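Local coordinates for citrate synthase (Pyrobaculum aerophilum, PDB 2IBP), which catalyses the condensation of oxaloacetate with acetyl-CoA to give citrate and CoA, working as a heat-stable homodimer whose chains are topologically interlinked, at the interface of chains A and B. Sequence-based numbering; all coordinates share one arbitrary frame. Chains: chain A/B, Citrate synthase.

Contact 1: the interface of chains A and B. Residues chain A 218, 221-222, 225; chain B 221, 225, 389, 391.
A:Phe221 and B:Phe221 meet edge to face where the two copies of helix 218-227 pack antiparallel across the dimer interface. Their planes stand 85° apart and the ring centroids lie 5.5 Å from each other. CZ of A:Phe221 comes 3.6 Å from CZ of B:Phe221, and the side chains cross at about a right angle.

A CH-pi contact covers one face of the A:Phe221 ring. There CG of B:Pro391 sits centrally, 3.6 Å from the ring centroid, so the pyrrolidine caps the face rather than the rim. A:Val225 CG2, from the same helix one turn on, lies towards the rim of the opposite face. Contacts on both faces probably restrict the ring's rotation.

The remaining contacts are van der Waals packing. B:Val225 divides its work between its two branches. CG2 packs 3.8 Å from CD2 of A:Phe221, while CG1, anti to the backbone N (chi1 176°), points into the backbone of helix 218-227 of chain A and lies 3.4 Å from the carbonyl O of A:Ala218. A:Ala222 adds a small surface beside this methyl, and its short side chain probably lets the helices come close. A:Val225 CG2 approaches CD2 of B:Phe221 at 3.7 Å, and B:Phe389 brings its CB, not its ring, to the CD2 side of A:Phe221, 3.9 Å away.

Two-fold symmetry repeats these contacts with the chains exchanged. The site is a helix-to-helix hydrophobic seam that joins the subunits of the homodimer, with B:Phe389 and B:Pro391 of the C-terminal segment packed against the partner helix.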
loop_
_atom_site.group_PDB
_atom_site.type_symbol
_atom_site.label_atom_id
_atom_site.label_comp_id
_atom_site.label_asym_id
_atom_site.label_seq_id
_atom_site.Cartn_x
_atom_site.Cartn_y
_atom_site.Cartn_z
ATOM N N ALA A 218 -5.537 8.240 4.410
ATOM C CA ALA A 218 -5.382 6.978 3.706
ATOM C C ALA A 218 -3.933 6.573 3.465
ATOM O O ALA A 218 -3.605 5.391 3.545
ATOM C CB ALA A 218 -6.166 6.999 2.392
ATOM N N PHE A 221 -2.621 5.302 6.669
ATOM C CA PHE A 221 -3.279 4.022 6.904
ATOM C C PHE A 221 -2.664 2.919 6.057
ATOM O O PHE A 221 -2.418 1.807 6.562
ATOM C CB PHE A 221 -4.771 4.154 6.640
ATOM C CG PHE A 221 -5.573 2.960 7.047
ATOM C CD1 PHE A 221 -5.296 2.287 8.221
ATOM C CD2 PHE A 221 -6.729 2.636 6.353
ATOM C CE1 PHE A 221 -6.068 1.235 8.619
ATOM C CE2 PHE A 221 -7.516 1.581 6.764
ATOM C CZ PHE A 221 -7.183 0.897 7.902
ATOM N N ALA A 222 -2.399 3.221 4.778
ATOM C CA ALA A 222 -1.771 2.255 3.864
ATOM C C ALA A 222 -0.441 1.790 4.456
ATOM O O ALA A 222 -0.129 0.602 4.444
ATOM C CB ALA A 222 -1.539 2.856 2.496
ATOM N N VAL A 225 -1.153 -0.681 7.184
ATOM C CA VAL A 225 -1.596 -2.000 6.713
ATOM C C VAL A 225 -0.401 -2.827 6.234
ATOM O O VAL A 225 -0.271 -4.003 6.557
ATOM C CB VAL A 225 -2.667 -1.867 5.620
ATOM C CG1 VAL A 225 -3.004 -3.249 5.030
ATOM C CG2 VAL A 225 -3.914 -1.235 6.206
ATOM N N PHE B 221 -6.377 -5.913 1.509
ATOM C CA PHE B 221 -6.772 -4.723 2.244
ATOM C C PHE B 221 -5.937 -3.506 1.822
ATOM O O PHE B 221 -6.490 -2.430 1.570
ATOM C CB PHE B 221 -6.661 -4.963 3.731
ATOM C CG PHE B 221 -7.240 -3.860 4.565
ATOM C CD1 PHE B 221 -8.412 -3.224 4.173
ATOM C CD2 PHE B 221 -6.726 -3.588 5.828
ATOM C CE1 PHE B 221 -8.968 -2.230 4.959
ATOM C CE2 PHE B 221 -7.312 -2.637 6.631
ATOM C CZ PHE B 221 -8.440 -1.964 6.197
ATOM N N VAL B 225 -7.191 0.129 0.403
ATOM C CA VAL B 225 -6.868 1.439 0.969
ATOM C C VAL B 225 -6.291 2.374 -0.093
ATOM O O VAL B 225 -6.665 3.542 -0.188
ATOM C CB VAL B 225 -5.927 1.318 2.170
ATOM C CG1 VAL B 225 -5.552 2.724 2.666
ATOM C CG2 VAL B 225 -6.575 0.497 3.262
ATOM N N PHE B 389 -10.779 5.589 2.776
ATOM C CA PHE B 389 -10.655 5.147 4.151
ATOM C C PHE B 389 -10.192 6.283 5.042
ATOM O O PHE B 389 -9.174 6.927 4.757
ATOM C CB PHE B 389 -9.733 3.946 4.272
ATOM C CG PHE B 389 -10.347 2.677 3.750
ATOM C CD1 PHE B 389 -11.139 1.891 4.571
ATOM C CD2 PHE B 389 -10.230 2.341 2.415
ATOM C CE1 PHE B 389 -11.746 0.742 4.074
ATOM C CE2 PHE B 389 -10.862 1.224 1.905
ATOM C CZ PHE B 389 -11.595 0.412 2.743
ATOM N N PRO B 391 -9.762 6.155 8.890
ATOM C CA PRO B 391 -9.719 5.684 10.266
ATOM C C PRO B 391 -9.113 6.746 11.172
ATOM O O PRO B 391 -8.684 7.794 10.713
ATOM C CB PRO B 391 -8.788 4.485 10.197
ATOM C CG PRO B 391 -7.808 4.848 9.134
ATOM C CD PRO B 391 -8.631 5.638 8.101
#

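Contact 2: the interface of chains A and B. Residues chain A 131, 231-232, 235; chain B 111, 114, 245.
B:Lys245 reaches across the citrate synthase dimer interface to A:Asp232, the N-cap of helix 233-244 in the partner chain. Its first torsion sets CG between the backbone N and the carbonyl carbon (chi1 76°), and from CB the chain heads towards A:Ser231, whose CB lies 4.0 Å from CG. CD comes next, passing 3.4 Å from the hydroxyl OG of A:Ser235. Bends at the last two torsions then carry CE over the centre of the B:Phe111 ring, 3.9 Å above its plane and within its own chain. The tip, NZ, closes a salt bridge and hydrogen bond of 2.8 Å with carboxylate oxygen OD1 of A:Asp232, arriving 37° out of the carboxylate plane.

On the other face of that plane, OD1 takes a second bond, 2.6 Å long, from OG of A:Ser235. The same hydroxyl makes a 2.5 Å bond to B:Glu114 OE1 across the interface, using the syn lone pair of that carboxylate. With one hydroxyl hydrogen for two short contacts, one of the carboxyl groups may carry a proton or share one with the hydroxyl, though protonation is not seen; the nearby ammonium group probably eases their proximity. A:Asp232 OD2 caps the helix by accepting the backbone N of A:Ser235 at 3.0 Å (158° at H), and it also lies in plane at the edge of the B:Phe111 ring. Beside it, A:Ile131 brings its terminal methyl CD1 to 3.8 Å from CZ of the same ring. An alanine in place of A:Asp232 would probably strand the B:Lys245 ammonium without its counter-charge, leave the A:Ser235 amide without its cap and loosen its hydroxyl.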
loop_
_atom_site.group_PDB
_atom_site.type_symbol
_atom_site.label_atom_id
_atom_site.label_comp_id
_atom_site.label_asym_id
_atom_site.label_seq_id
_atom_site.Cartn_x
_atom_site.Cartn_y
_atom_site.Cartn_z
ATOM N N ILE A 131 14.781 -6.933 7.949
ATOM C CA ILE A 131 13.918 -7.926 7.322
ATOM C C ILE A 131 14.280 -9.318 7.862
ATOM O O ILE A 131 13.394 -10.057 8.294
ATOM C CB ILE A 131 14.032 -7.862 5.793
ATOM C CG1 ILE A 131 13.376 -6.572 5.281
ATOM C CG2 ILE A 131 13.404 -9.083 5.147
ATOM C CD1 ILE A 131 13.754 -6.242 3.834
ATOM N N SER A 231 6.189 -6.112 6.979
ATOM C CA SER A 231 6.879 -5.741 5.766
ATOM C C SER A 231 7.794 -4.563 6.112
ATOM O O SER A 231 7.614 -3.903 7.125
ATOM C CB SER A 231 5.891 -5.358 4.663
ATOM O OG SER A 231 6.570 -5.074 3.458
ATOM N N ASP A 232 8.760 -4.303 5.250
ATOM C CA ASP A 232 9.763 -3.317 5.570
ATOM C C ASP A 232 9.302 -1.882 5.463
ATOM O O ASP A 232 8.329 -1.570 4.778
ATOM C CB ASP A 232 10.991 -3.537 4.712
ATOM C CG ASP A 232 10.734 -3.229 3.266
ATOM O OD1 ASP A 232 10.102 -4.065 2.561
ATOM O OD2 ASP A 232 11.185 -2.155 2.838
ATOM N N SER A 235 8.963 -0.430 1.911
ATOM C CA SER A 235 7.741 -0.904 1.263
ATOM C C SER A 235 6.495 -0.221 1.834
ATOM O O SER A 235 5.562 0.132 1.102
ATOM C CB SER A 235 7.644 -2.423 1.389
ATOM O OG SER A 235 8.697 -2.993 0.632
ATOM N N PHE B 111 10.875 -6.943 -3.775
ATOM C CA PHE B 111 11.172 -5.533 -4.064
ATOM C C PHE B 111 11.060 -5.287 -5.561
ATOM O O PHE B 111 10.521 -4.263 -5.997
ATOM C CB PHE B 111 12.580 -5.147 -3.594
ATOM C CG PHE B 111 12.687 -4.948 -2.121
ATOM C CD1 PHE B 111 12.125 -3.828 -1.530
ATOM C CD2 PHE B 111 13.438 -5.800 -1.342
ATOM C CE1 PHE B 111 12.256 -3.598 -0.175
ATOM C CE2 PHE B 111 13.547 -5.585 0.027
ATOM C CZ PHE B 111 12.986 -4.470 0.597
ATOM N N GLU B 114 7.359 -5.098 -6.559
ATOM C CA GLU B 114 6.763 -3.811 -6.193
ATOM C C GLU B 114 7.158 -2.746 -7.200
ATOM O O GLU B 114 6.313 -2.021 -7.739
ATOM C CB GLU B 114 7.289 -3.321 -4.834
ATOM C CG GLU B 114 6.817 -4.028 -3.626
ATOM C CD GLU B 114 7.292 -3.318 -2.375
ATOM O OE1 GLU B 114 8.105 -3.906 -1.641
ATOM O OE2 GLU B 114 6.942 -2.127 -2.196
ATOM N N LYS B 245 4.716 -9.048 1.083
ATOM C CA LYS B 245 6.092 -9.430 1.370
ATOM C C LYS B 245 6.388 -9.586 2.849
ATOM O O LYS B 245 7.392 -10.203 3.191
ATOM C CB LYS B 245 7.113 -8.517 0.712
ATOM C CG LYS B 245 7.316 -7.180 1.339
ATOM C CD LYS B 245 8.314 -6.344 0.513
ATOM C CE LYS B 245 9.740 -6.875 0.521
ATOM N NZ LYS B 245 10.442 -6.718 1.864
#

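The centres of contact 1 and contact 2 are about 17 Å apart along one two-fold symmetric interface, and they have no residues in common. The chain connects them: helix 218-227 of chain A, which supplies contact 1, runs on through a short loop into helix 233-244, whose start lies in contact 2. Contact 1 is mainly hydrophobic packing while contact 2 is built on charge, so the dimer joint combines both kinds of grip. Their centres lie about 17 and 30 Å from A:His289, a predicted active-site residue, so both probably act by holding the subunits together, alongside the interlinking of the chains.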